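Local coordinates for major capsid protein (Faustovirus, PDB 5J7O) that builds the trimeric double jelly-roll capsomers that probably tile the capsid shell of a large double-stranded DNA virus, at residues Q74-N79 / S92-G97; D102-V107 / E393-N398; K190-G195 / F321-I326; N196-Y201 / L300-D305. All blocks are in the same frame, centred on the assembly; numbering follows the deposited sequence.

From the N terminus, interaction 1 closes first and locally: the end of strand 69-76 meets the loop after strand 88-92, with twelve residues between. Residues 102-107 then open interaction 2, the longest excursion, which returns only at 393-398 as paired strands of one sheet. Within it residues 190-195 open interaction 3, and residues 196-201 open interaction 4 directly afterwards; interaction 4 closes at 300-305 and interaction 3 at 321-326, so these three sit one inside another and none cross. Interactions 2 and 3 lie on the two facing sheets of the first jelly roll. Interaction 4 joins edge strand 196-202 of one sheet to the loop between strands 293-298 and 310-311 of the other.

Interaction 1: Q74-N79 / S92-G97; sequences QKTRPN and SIPQFG
Asn79 and Ser92 make the direct polar link: Asn79 ND2 donates to Ser92 OG at 3.1 Å, a bent bond (139° at the hydrogen) whose acceptor is tilted out of the amide plane. One ordered water completes the grip. It donates to Arg77 O and to Asn79 OD1 and accepts from Ser92 N, so the turn after strand 69-76 and the end of strand 88-92 share a solvent bridge. An amide-aromatic contact holds the other end. Gln74 CG stands anti to the backbone N (chi1 -177°) and CD continues the extended chain, which carries the amide over Phe96. The two planes are 31° apart, and NE2 lies 3.7 Å above the ring plane, offset toward the rim. Gln74 OE1 drops beside the base of the ring, 3.3 Å from Phe96 CB, and also touches Pro94 CB at 3.7 Å. The apolar part is small. Thr76 and Pro94 meet tip to tip, Thr76 CB 3.9 Å from Pro94 CG, while Thr76 CG2 rests against Ser92 O at 3.6 Å. Around the contact, backbone bonds from Gln74 to Ile396 and from Thr76 to Leu394 bind the first segment to strand 389-401, and Phe400 packs edge-to-face with Phe96. The loop 92-97, leading into strand 99-109, thus lies against the border strand of a jelly-roll sheet near the protein surface. With one direct hydrogen bond, one water and a few side-chain touches, cohesion here is probably divided between hydration at one end and contact of the amide with the ring at the other, rather than resting on a hydrophobic core.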
# COMPACT_ATOMS: atom_id res chain seq x y z
N GLN B 74 3.73 -22.48 25.37
CA GLN B 74 2.98 -23.61 25.90
C GLN B 74 1.51 -23.38 25.62
O GLN B 74 0.99 -22.30 25.92
CB GLN B 74 3.23 -23.79 27.40
CG GLN B 74 2.54 -25.00 28.01
CD GLN B 74 2.81 -25.13 29.50
OE1 GLN B 74 2.62 -24.18 30.26
NE2 GLN B 74 3.26 -26.30 29.92
N LYS B 75 0.84 -24.37 25.05
CA LYS B 75 -0.57 -24.27 24.71
C LYS B 75 -1.39 -25.15 25.64
O LYS B 75 -0.98 -26.27 25.98
CB LYS B 75 -0.83 -24.63 23.25
CG LYS B 75 -0.49 -26.06 22.86
CD LYS B 75 -0.63 -26.25 21.35
CE LYS B 75 -0.45 -27.70 20.94
NZ LYS B 75 -1.65 -28.52 21.25
N THR B 76 -2.56 -24.65 26.05
CA THR B 76 -3.42 -25.36 26.98
C THR B 76 -4.86 -25.27 26.50
O THR B 76 -5.23 -24.38 25.73
CB THR B 76 -3.30 -24.81 28.40
OG1 THR B 76 -4.01 -25.66 29.31
CG2 THR B 76 -3.87 -23.40 28.49
N ARG B 77 -5.68 -26.20 26.97
CA ARG B 77 -7.08 -26.30 26.61
C ARG B 77 -7.96 -25.66 27.68
O ARG B 77 -7.54 -25.49 28.82
CB ARG B 77 -7.47 -27.77 26.43
CG ARG B 77 -6.74 -28.46 25.29
CD ARG B 77 -7.44 -29.73 24.86
NE ARG B 77 -6.78 -30.34 23.71
CZ ARG B 77 -6.95 -29.95 22.45
NH1 ARG B 77 -7.76 -28.94 22.18
NH2 ARG B 77 -6.31 -30.56 21.47
N PRO B 78 -9.19 -25.29 27.33
CA PRO B 78 -10.07 -24.67 28.33
C PRO B 78 -10.57 -25.68 29.36
O PRO B 78 -10.62 -26.89 29.12
CB PRO B 78 -11.24 -24.14 27.48
CG PRO B 78 -11.25 -25.01 26.28
CD PRO B 78 -9.81 -25.31 25.99
N ASN B 79 -10.93 -25.14 30.52
CA ASN B 79 -11.52 -25.94 31.59
C ASN B 79 -13.00 -26.22 31.38
O ASN B 79 -13.60 -26.94 32.18
CB ASN B 79 -11.34 -25.22 32.94
CG ASN B 79 -9.96 -24.62 33.10
OD1 ASN B 79 -8.95 -25.25 32.78
ND2 ASN B 79 -9.91 -23.39 33.60
N SER B 92 -7.05 -21.93 32.29
CA SER B 92 -6.10 -21.70 33.36
C SER B 92 -4.74 -21.37 32.76
O SER B 92 -4.38 -21.86 31.68
CB SER B 92 -5.99 -22.92 34.27
OG SER B 92 -7.16 -23.10 35.05
N ILE B 93 -3.99 -20.52 33.44
CA ILE B 93 -2.63 -20.21 33.03
C ILE B 93 -1.72 -21.20 33.75
O ILE B 93 -1.46 -21.04 34.96
CB ILE B 93 -2.25 -18.76 33.34
CG1 ILE B 93 -3.25 -17.81 32.69
CG2 ILE B 93 -0.84 -18.46 32.85
CD1 ILE B 93 -3.02 -16.35 33.00
N PRO B 94 -1.22 -22.23 33.07
CA PRO B 94 -0.48 -23.29 33.76
C PRO B 94 0.82 -22.77 34.36
O PRO B 94 1.36 -21.74 33.96
CB PRO B 94 -0.19 -24.31 32.65
CG PRO B 94 -1.14 -23.97 31.54
CD PRO B 94 -1.33 -22.49 31.62
N GLN B 95 1.30 -23.50 35.35
CA GLN B 95 2.59 -23.19 35.96
C GLN B 95 3.69 -23.79 35.10
O GLN B 95 3.76 -25.02 34.93
CB GLN B 95 2.65 -23.74 37.39
CG GLN B 95 3.72 -23.09 38.24
CD GLN B 95 3.47 -23.30 39.72
OE1 GLN B 95 2.77 -22.51 40.36
NE2 GLN B 95 4.04 -24.36 40.27
N PHE B 96 4.54 -22.93 34.55
CA PHE B 96 5.58 -23.38 33.63
C PHE B 96 6.86 -22.57 33.83
O PHE B 96 7.84 -23.07 34.39
CB PHE B 96 5.09 -23.28 32.19
CG PHE B 96 5.97 -23.98 31.19
CD1 PHE B 96 6.84 -24.98 31.59
CD2 PHE B 96 5.92 -23.64 29.85
CE1 PHE B 96 7.65 -25.63 30.67
CE2 PHE B 96 6.72 -24.28 28.92
CZ PHE B 96 7.59 -25.28 29.34
N GLY B 97 6.86 -21.32 33.37
CA GLY B 97 8.03 -20.48 33.49
C GLY B 97 8.03 -19.64 34.76
O GLY B 97 7.07 -19.62 35.52
O HOH W 1 -7.10 -24.30 31.20

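Interaction 2: D102-V107 / E393-N398; sequences DMVVHV and ELYINN
Leu394 CD1 fills the notch between Val105 and Met103, 3.6 Å from Val105 CG2 and 3.9 Å from Met103 CB. The leucine's chi2 of 61° swings CD1 toward strand 102-107, and the side chains of Val105 and Leu394 cross obliquely. Next along the same face, Met103 runs extended beside Ile396, both pointing the same way, and its methyl CE ends 4.0 Å from Ile396 CG2. This ridge faces the opposite sheet: Met103 and Leu394 both touch Ile322. The segments are neighbouring antiparallel strands in one sheet of the first jelly roll, tied by five backbone hydrogen bonds: two each between Val104 and Tyr395 and between His106 and Glu393, and one from Asn397 N to Asp102 O. At the non-hydrogen-bonded pairs the strands come close enough for CA-H...O contacts, Met103 CA lying 3.2 Å from Tyr395 O. On the reverse face the base of Tyr395 is the bump: its CB sits 3.6 Å from Val104 CG1, and farther out CE1 abuts His106 CB at 3.7 Å. The phenol then leads to a buried polar pocket, where a water in the plane of the ring bonds Tyr395 OH, His106 ND1 and Glu393 OE1. Glu393 OE2 turns to a salt bridge with Lys75, and Phe296 stacks on the imidazole. At the far end Asp102 OD1 takes the N-H of Asn397 ND2 on its syn side at 3.0 Å, the carboxylate and amide planes 66° apart. Asp102 OD2 bonds instead to Tyr73 and to Tyr548 of a second subunit, and Tyr540 of that subunit meets the ring of Tyr395.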
# COMPACT_ATOMS: atom_id res chain seq x y z
N ASP B 102 3.42 -12.85 26.29
CA ASP B 102 2.40 -12.67 25.26
C ASP B 102 1.53 -13.92 25.12
O ASP B 102 1.98 -15.05 25.32
CB ASP B 102 3.06 -12.34 23.92
CG ASP B 102 4.11 -13.35 23.51
OD1 ASP B 102 5.20 -13.36 24.12
OD2 ASP B 102 3.85 -14.14 22.57
N MET B 103 0.27 -13.69 24.77
CA MET B 103 -0.72 -14.75 24.65
C MET B 103 -1.46 -14.64 23.33
O MET B 103 -1.74 -13.53 22.85
CB MET B 103 -1.73 -14.70 25.81
CG MET B 103 -1.10 -14.90 27.18
SD MET B 103 -2.32 -14.92 28.51
CE MET B 103 -1.27 -15.23 29.92
N VAL B 104 -1.76 -15.79 22.74
CA VAL B 104 -2.50 -15.85 21.48
C VAL B 104 -3.36 -17.11 21.51
O VAL B 104 -2.95 -18.16 22.01
CB VAL B 104 -1.54 -15.83 20.27
CG1 VAL B 104 -0.64 -17.05 20.24
CG2 VAL B 104 -2.32 -15.70 18.97
N VAL B 105 -4.58 -17.00 20.99
CA VAL B 105 -5.58 -18.05 21.08
C VAL B 105 -5.86 -18.60 19.69
O VAL B 105 -6.27 -17.85 18.79
CB VAL B 105 -6.88 -17.55 21.73
CG1 VAL B 105 -7.94 -18.64 21.72
CG2 VAL B 105 -6.61 -17.08 23.16
N HIS B 106 -5.62 -19.89 19.51
CA HIS B 106 -5.94 -20.57 18.26
C HIS B 106 -7.42 -20.93 18.24
O HIS B 106 -7.89 -21.65 19.13
CB HIS B 106 -5.08 -21.82 18.09
CG HIS B 106 -5.43 -22.64 16.89
ND1 HIS B 106 -5.33 -24.02 16.88
CD2 HIS B 106 -5.88 -22.29 15.66
CE1 HIS B 106 -5.70 -24.47 15.70
NE2 HIS B 106 -6.04 -23.45 14.94
N VAL B 107 -8.15 -20.43 17.25
CA VAL B 107 -9.56 -20.75 17.07
C VAL B 107 -9.72 -21.46 15.74
O VAL B 107 -9.14 -21.04 14.73
CB VAL B 107 -10.46 -19.50 17.14
CG1 VAL B 107 -11.93 -19.91 17.16
CG2 VAL B 107 -10.12 -18.66 18.35
N GLU B 393 -7.40 -23.16 21.76
CA GLU B 393 -6.30 -23.36 22.69
C GLU B 393 -5.60 -22.03 22.93
O GLU B 393 -5.45 -21.23 22.01
CB GLU B 393 -5.29 -24.39 22.16
CG GLU B 393 -5.72 -25.84 22.30
CD GLU B 393 -4.73 -26.80 21.67
OE1 GLU B 393 -4.46 -26.68 20.46
OE2 GLU B 393 -4.22 -27.68 22.39
N LEU B 394 -5.17 -21.82 24.17
CA LEU B 394 -4.45 -20.61 24.56
C LEU B 394 -2.95 -20.88 24.53
O LEU B 394 -2.48 -21.80 25.21
CB LEU B 394 -4.88 -20.12 25.94
CG LEU B 394 -4.03 -18.99 26.52
CD1 LEU B 394 -4.09 -17.75 25.64
CD2 LEU B 394 -4.45 -18.66 27.95
N TYR B 395 -2.22 -20.10 23.75
CA TYR B 395 -0.77 -20.19 23.68
C TYR B 395 -0.16 -19.12 24.58
O TYR B 395 -0.50 -17.94 24.47
CB TYR B 395 -0.28 -20.00 22.24
CG TYR B 395 -0.58 -21.16 21.31
CD1 TYR B 395 -1.88 -21.61 21.11
CD2 TYR B 395 0.45 -21.81 20.63
CE1 TYR B 395 -2.15 -22.66 20.27
CE2 TYR B 395 0.18 -22.86 19.78
CZ TYR B 395 -1.12 -23.29 19.60
OH TYR B 395 -1.38 -24.34 18.76
N ILE B 396 0.73 -19.54 25.48
CA ILE B 396 1.33 -18.66 26.46
C ILE B 396 2.85 -18.75 26.34
O ILE B 396 3.41 -19.85 26.42
CB ILE B 396 0.89 -19.00 27.89
CG1 ILE B 396 -0.64 -19.09 27.98
CG2 ILE B 396 1.42 -17.98 28.88
CD1 ILE B 396 -1.13 -19.70 29.27
N ASN B 397 3.50 -17.61 26.17
CA ASN B 397 4.96 -17.56 26.19
C ASN B 397 5.44 -17.59 27.63
O ASN B 397 4.95 -16.83 28.47
CB ASN B 397 5.46 -16.31 25.48
CG ASN B 397 6.96 -16.34 25.24
OD1 ASN B 397 7.61 -17.37 25.40
ND2 ASN B 397 7.52 -15.20 24.84
N ASN B 398 6.38 -18.48 27.93
CA ASN B 398 6.90 -18.66 29.27
C ASN B 398 8.38 -18.32 29.30
O ASN B 398 9.17 -18.88 28.53
CB ASN B 398 6.68 -20.10 29.76
CG ASN B 398 5.25 -20.35 30.17
OD1 ASN B 398 4.90 -20.26 31.35
ND2 ASN B 398 4.40 -20.66 29.20
O HOH W 2 -3.76 -25.55 18.24

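Interaction 3: K190-G195 / F321-I326; sequences KFEVNG and FITVDI
Lys190 and Thr323 exchange two backbone hydrogen bonds, the shorter from Lys190 N to Thr323 O at 2.6 Å. Glu192 and Phe321 repeat the pattern, and Glu192 N reaches Phe321 O at 2.9 Å almost straight (177° at the hydrogen). Over these pairs lies a weaker charged layer. Lys190 bends at chi3 (51°), bringing CE round toward Glu192, and NZ makes a salt bridge with Glu192 OE1 at 3.2 Å. The same carboxylate oxygen receives a weak, long bond from Thr323 OG1 at 3.4 Å. Lys190 and Thr323 stand side by side, their CB atoms 3.9 Å apart, which keeps the aliphatic part of the lysine against the threonine. On the reverse face Phe191 and Ile322 cross obliquely: Phe191 CD1 meets Ile322 CD1 at 3.7 Å, and Phe321 O lies at the ring edge. Val193 CG2 covers one ring face toward its rim, and Phe303 adds an edge-to-face partner. Phe321 shares the face of Lys190, Glu192 and Thr323, while Phe191 and Ile322 turn to the interior of the jelly roll; these are the two central strands of a four-stranded antiparallel jelly-roll sheet.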
# COMPACT_ATOMS: atom_id res chain seq x y z
N LYS B 190 -11.04 -11.59 29.36
CA LYS B 190 -10.80 -11.28 30.76
C LYS B 190 -9.51 -11.91 31.25
O LYS B 190 -9.22 -13.08 30.96
CB LYS B 190 -11.96 -11.76 31.64
CG LYS B 190 -13.21 -10.89 31.57
CD LYS B 190 -14.40 -11.59 32.22
CE LYS B 190 -14.05 -12.09 33.61
NZ LYS B 190 -15.17 -12.88 34.21
N PHE B 191 -8.73 -11.14 32.01
CA PHE B 191 -7.60 -11.63 32.79
C PHE B 191 -8.02 -11.56 34.25
O PHE B 191 -8.08 -10.47 34.83
CB PHE B 191 -6.34 -10.82 32.53
CG PHE B 191 -5.15 -11.27 33.34
CD1 PHE B 191 -4.97 -12.61 33.66
CD2 PHE B 191 -4.22 -10.35 33.80
CE1 PHE B 191 -3.89 -13.02 34.41
CE2 PHE B 191 -3.14 -10.75 34.55
CZ PHE B 191 -2.97 -12.09 34.86
N GLU B 192 -8.29 -12.72 34.85
CA GLU B 192 -8.97 -12.81 36.13
C GLU B 192 -8.02 -13.33 37.20
O GLU B 192 -7.35 -14.34 37.00
CB GLU B 192 -10.19 -13.73 36.01
CG GLU B 192 -11.34 -13.39 36.93
CD GLU B 192 -12.61 -14.11 36.54
OE1 GLU B 192 -12.70 -14.57 35.38
OE2 GLU B 192 -13.52 -14.23 37.38
N VAL B 193 -7.97 -12.63 38.34
CA VAL B 193 -7.16 -13.02 39.48
C VAL B 193 -8.00 -12.89 40.74
O VAL B 193 -8.59 -11.83 40.99
CB VAL B 193 -5.88 -12.17 39.61
CG1 VAL B 193 -5.02 -12.68 40.76
CG2 VAL B 193 -5.09 -12.19 38.30
N ASN B 194 -8.07 -13.97 41.53
CA ASN B 194 -8.80 -14.00 42.80
C ASN B 194 -10.29 -13.70 42.61
O ASN B 194 -10.96 -13.22 43.52
CB ASN B 194 -8.20 -13.02 43.82
CG ASN B 194 -6.72 -13.23 44.02
OD1 ASN B 194 -6.18 -14.25 43.61
ND2 ASN B 194 -6.07 -12.27 44.66
N GLY B 195 -10.82 -14.00 41.42
CA GLY B 195 -12.19 -13.69 41.09
C GLY B 195 -12.42 -12.28 40.60
O GLY B 195 -13.48 -12.01 40.03
N PHE B 321 -6.84 -16.84 35.53
CA PHE B 321 -7.58 -17.40 34.42
C PHE B 321 -7.66 -16.39 33.28
O PHE B 321 -7.57 -15.18 33.49
CB PHE B 321 -9.00 -17.80 34.82
CG PHE B 321 -9.06 -18.82 35.93
CD1 PHE B 321 -9.01 -20.17 35.65
CD2 PHE B 321 -9.17 -18.41 37.25
CE1 PHE B 321 -9.07 -21.11 36.66
CE2 PHE B 321 -9.22 -19.34 38.27
CZ PHE B 321 -9.17 -20.69 37.97
N ILE B 322 -7.82 -16.92 32.07
CA ILE B 322 -8.17 -16.13 30.89
C ILE B 322 -9.56 -16.57 30.47
O ILE B 322 -9.77 -17.71 30.05
CB ILE B 322 -7.16 -16.30 29.75
CG1 ILE B 322 -5.81 -15.69 30.13
CG2 ILE B 322 -7.69 -15.67 28.47
CD1 ILE B 322 -5.88 -14.20 30.41
N THR B 323 -10.53 -15.66 30.59
CA THR B 323 -11.92 -15.93 30.25
C THR B 323 -12.27 -15.20 28.96
O THR B 323 -11.94 -14.02 28.81
CB THR B 323 -12.85 -15.50 31.39
OG1 THR B 323 -12.70 -16.40 32.49
CG2 THR B 323 -14.30 -15.50 30.93
N VAL B 324 -12.93 -15.90 28.04
CA VAL B 324 -13.27 -15.36 26.74
C VAL B 324 -14.75 -15.61 26.47
O VAL B 324 -15.20 -16.77 26.50
CB VAL B 324 -12.42 -15.97 25.61
CG1 VAL B 324 -12.81 -15.37 24.28
CG2 VAL B 324 -10.94 -15.75 25.89
N ASP B 325 -15.50 -14.54 26.22
CA ASP B 325 -16.88 -14.65 25.77
C ASP B 325 -16.91 -14.71 24.25
O ASP B 325 -16.24 -13.91 23.58
CB ASP B 325 -17.72 -13.48 26.27
CG ASP B 325 -17.89 -13.48 27.78
OD1 ASP B 325 -17.67 -14.55 28.40
OD2 ASP B 325 -18.23 -12.42 28.34
N ILE B 326 -17.67 -15.65 23.70
CA ILE B 326 -17.69 -15.92 22.26
C ILE B 326 -19.00 -15.38 21.69
O ILE B 326 -20.07 -15.61 22.25
CB ILE B 326 -17.53 -17.42 21.97
CG1 ILE B 326 -16.20 -17.92 22.53
CG2 ILE B 326 -17.60 -17.68 20.47
CD1 ILE B 326 -14.99 -17.21 21.96

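Interaction 4: N196-Y201 / L300-D305; sequences NPLDEY and LFWFRD
Phe301 receives the edge of Tyr201 on one face: Tyr201 CE2 stands 3.9 Å above the ring plane, displaced toward the rim, in an edge-to-face pair with centroids 5.3 Å apart and planes at 62°. At the edge of Phe301, nearly in its plane, lies Asp199 OD2, 3.2 Å from CD1, where the positive rim of the ring probably suits a carboxylate oxygen. That oxygen is buried with no hydrogen-bond partner in the model, whereas OD1 accepts from Tyr421 N. The Trp302 indole has Asp199 CB at its edge and Phe303 CD2 over one face. Leu198 crosses it at about a right angle, its CD2 3.4 Å from Trp302 CH2. Leu198 and Asp199 form a classic beta bulge opposite Phe191, which turns both side chains toward the loop 300-305. The strand is the outermost one of its jelly-roll sheet within this chain, and the loop leaves strand 293-298 of the facing sheet; Ile418 and Val420 of strand 415-428 add a third wall. Tyr201 CG takes the position between the backbone N and the carbonyl carbon (chi1 62°), from which the ring runs out to the loop and its OH accepts from Leu300 N at 2.9 Å. Leu300 CB packs on Tyr201 CZ at 4.1 Å. Leu300 O is taken by Tyr421 OH, and Arg304 farther along the loop reaches Asn552 and Tyr548 of a second subunit.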
# COMPACT_ATOMS: atom_id res chain seq x y z
N ASN B 196 -11.47 -11.37 40.81
CA ASN B 196 -11.59 -10.00 40.33
C ASN B 196 -11.10 -9.90 38.90
O ASN B 196 -10.02 -10.43 38.58
CB ASN B 196 -10.80 -9.04 41.20
CG ASN B 196 -11.40 -8.85 42.58
OD1 ASN B 196 -12.61 -8.98 42.76
ND2 ASN B 196 -10.56 -8.53 43.56
N PRO B 197 -11.84 -9.26 38.00
CA PRO B 197 -11.27 -8.90 36.70
C PRO B 197 -10.10 -7.95 36.86
O PRO B 197 -10.29 -6.79 37.25
CB PRO B 197 -12.45 -8.25 35.96
CG PRO B 197 -13.66 -8.80 36.63
CD PRO B 197 -13.28 -8.97 38.07
N LEU B 198 -8.89 -8.42 36.57
CA LEU B 198 -7.73 -7.54 36.65
C LEU B 198 -7.65 -6.62 35.44
O LEU B 198 -7.24 -5.46 35.56
CB LEU B 198 -6.45 -8.37 36.80
CG LEU B 198 -5.19 -7.65 37.29
CD1 LEU B 198 -4.28 -8.60 38.04
CD2 LEU B 198 -4.44 -7.02 36.13
N ASP B 199 -8.03 -7.13 34.27
CA ASP B 199 -8.11 -6.31 33.07
C ASP B 199 -8.99 -7.03 32.06
O ASP B 199 -9.04 -8.26 32.02
CB ASP B 199 -6.73 -6.03 32.46
CG ASP B 199 -6.78 -4.99 31.36
OD1 ASP B 199 -7.68 -4.12 31.41
OD2 ASP B 199 -5.93 -5.04 30.45
N GLU B 200 -9.69 -6.25 31.24
CA GLU B 200 -10.62 -6.80 30.27
C GLU B 200 -10.86 -5.79 29.16
O GLU B 200 -10.76 -4.58 29.37
CB GLU B 200 -11.95 -7.19 30.93
CG GLU B 200 -12.55 -6.08 31.77
CD GLU B 200 -13.95 -6.40 32.24
OE1 GLU B 200 -14.63 -7.22 31.59
OE2 GLU B 200 -14.37 -5.84 33.27
N TYR B 201 -11.18 -6.31 27.98
CA TYR B 201 -11.53 -5.47 26.84
C TYR B 201 -12.55 -6.21 25.99
O TYR B 201 -12.79 -7.41 26.16
CB TYR B 201 -10.29 -5.09 26.01
CG TYR B 201 -9.55 -6.26 25.40
CD1 TYR B 201 -9.94 -6.79 24.17
CD2 TYR B 201 -8.46 -6.82 26.04
CE1 TYR B 201 -9.27 -7.85 23.61
CE2 TYR B 201 -7.78 -7.89 25.47
CZ TYR B 201 -8.19 -8.40 24.26
OH TYR B 201 -7.51 -9.46 23.70
N LEU B 300 -4.69 -8.79 23.71
CA LEU B 300 -4.07 -7.46 23.68
C LEU B 300 -3.96 -6.86 25.09
O LEU B 300 -4.44 -5.77 25.37
CB LEU B 300 -4.86 -6.55 22.76
CG LEU B 300 -5.30 -7.15 21.42
CD1 LEU B 300 -6.52 -6.42 20.89
CD2 LEU B 300 -4.17 -7.10 20.41
N PHE B 301 -3.28 -7.59 25.97
CA PHE B 301 -3.01 -7.10 27.31
C PHE B 301 -1.63 -6.43 27.37
O PHE B 301 -0.82 -6.55 26.45
CB PHE B 301 -3.10 -8.22 28.34
CG PHE B 301 -4.49 -8.75 28.55
CD1 PHE B 301 -5.48 -7.94 29.08
CD2 PHE B 301 -4.81 -10.06 28.23
CE1 PHE B 301 -6.76 -8.42 29.28
CE2 PHE B 301 -6.09 -10.55 28.43
CZ PHE B 301 -7.06 -9.73 28.95
N TRP B 302 -1.38 -5.72 28.47
CA TRP B 302 -0.14 -4.95 28.58
C TRP B 302 1.07 -5.86 28.69
O TRP B 302 2.15 -5.53 28.19
CB TRP B 302 -0.22 -4.01 29.79
CG TRP B 302 0.14 -4.68 31.08
CD1 TRP B 302 1.37 -4.72 31.66
CD2 TRP B 302 -0.73 -5.43 31.92
NE1 TRP B 302 1.32 -5.45 32.82
CE2 TRP B 302 0.04 -5.90 33.01
CE3 TRP B 302 -2.09 -5.76 31.87
CZ2 TRP B 302 -0.50 -6.67 34.03
CZ3 TRP B 302 -2.62 -6.53 32.89
CH2 TRP B 302 -1.83 -6.97 33.95
N PHE B 303 0.91 -7.04 29.31
CA PHE B 303 2.06 -7.89 29.62
C PHE B 303 2.53 -8.64 28.39
O PHE B 303 3.24 -9.65 28.50
CB PHE B 303 1.73 -8.86 30.76
CG PHE B 303 0.49 -9.66 30.54
CD1 PHE B 303 0.51 -10.81 29.76
CD2 PHE B 303 -0.70 -9.28 31.13
CE1 PHE B 303 -0.65 -11.56 29.58
CE2 PHE B 303 -1.85 -10.02 30.96
CZ PHE B 303 -1.83 -11.16 30.17
N ARG B 304 2.13 -8.17 27.20
CA ARG B 304 2.71 -8.70 25.97
C ARG B 304 4.15 -8.25 25.81
O ARG B 304 4.97 -8.98 25.24
CB ARG B 304 1.85 -8.26 24.78
CG ARG B 304 2.50 -8.41 23.42
CD ARG B 304 1.45 -8.32 22.33
NE ARG B 304 0.39 -9.30 22.56
CZ ARG B 304 0.42 -10.54 22.09
NH1 ARG B 304 1.44 -10.95 21.35
NH2 ARG B 304 -0.58 -11.38 22.37
N ASP B 305 4.47 -7.06 26.30
CA ASP B 305 5.83 -6.55 26.33
C ASP B 305 6.73 -7.50 27.12
O ASP B 305 6.43 -7.79 28.29
CB ASP B 305 5.83 -5.16 26.96
CG ASP B 305 7.14 -4.41 26.78
OD1 ASP B 305 8.20 -5.06 26.63
OD2 ASP B 305 7.11 -3.16 26.81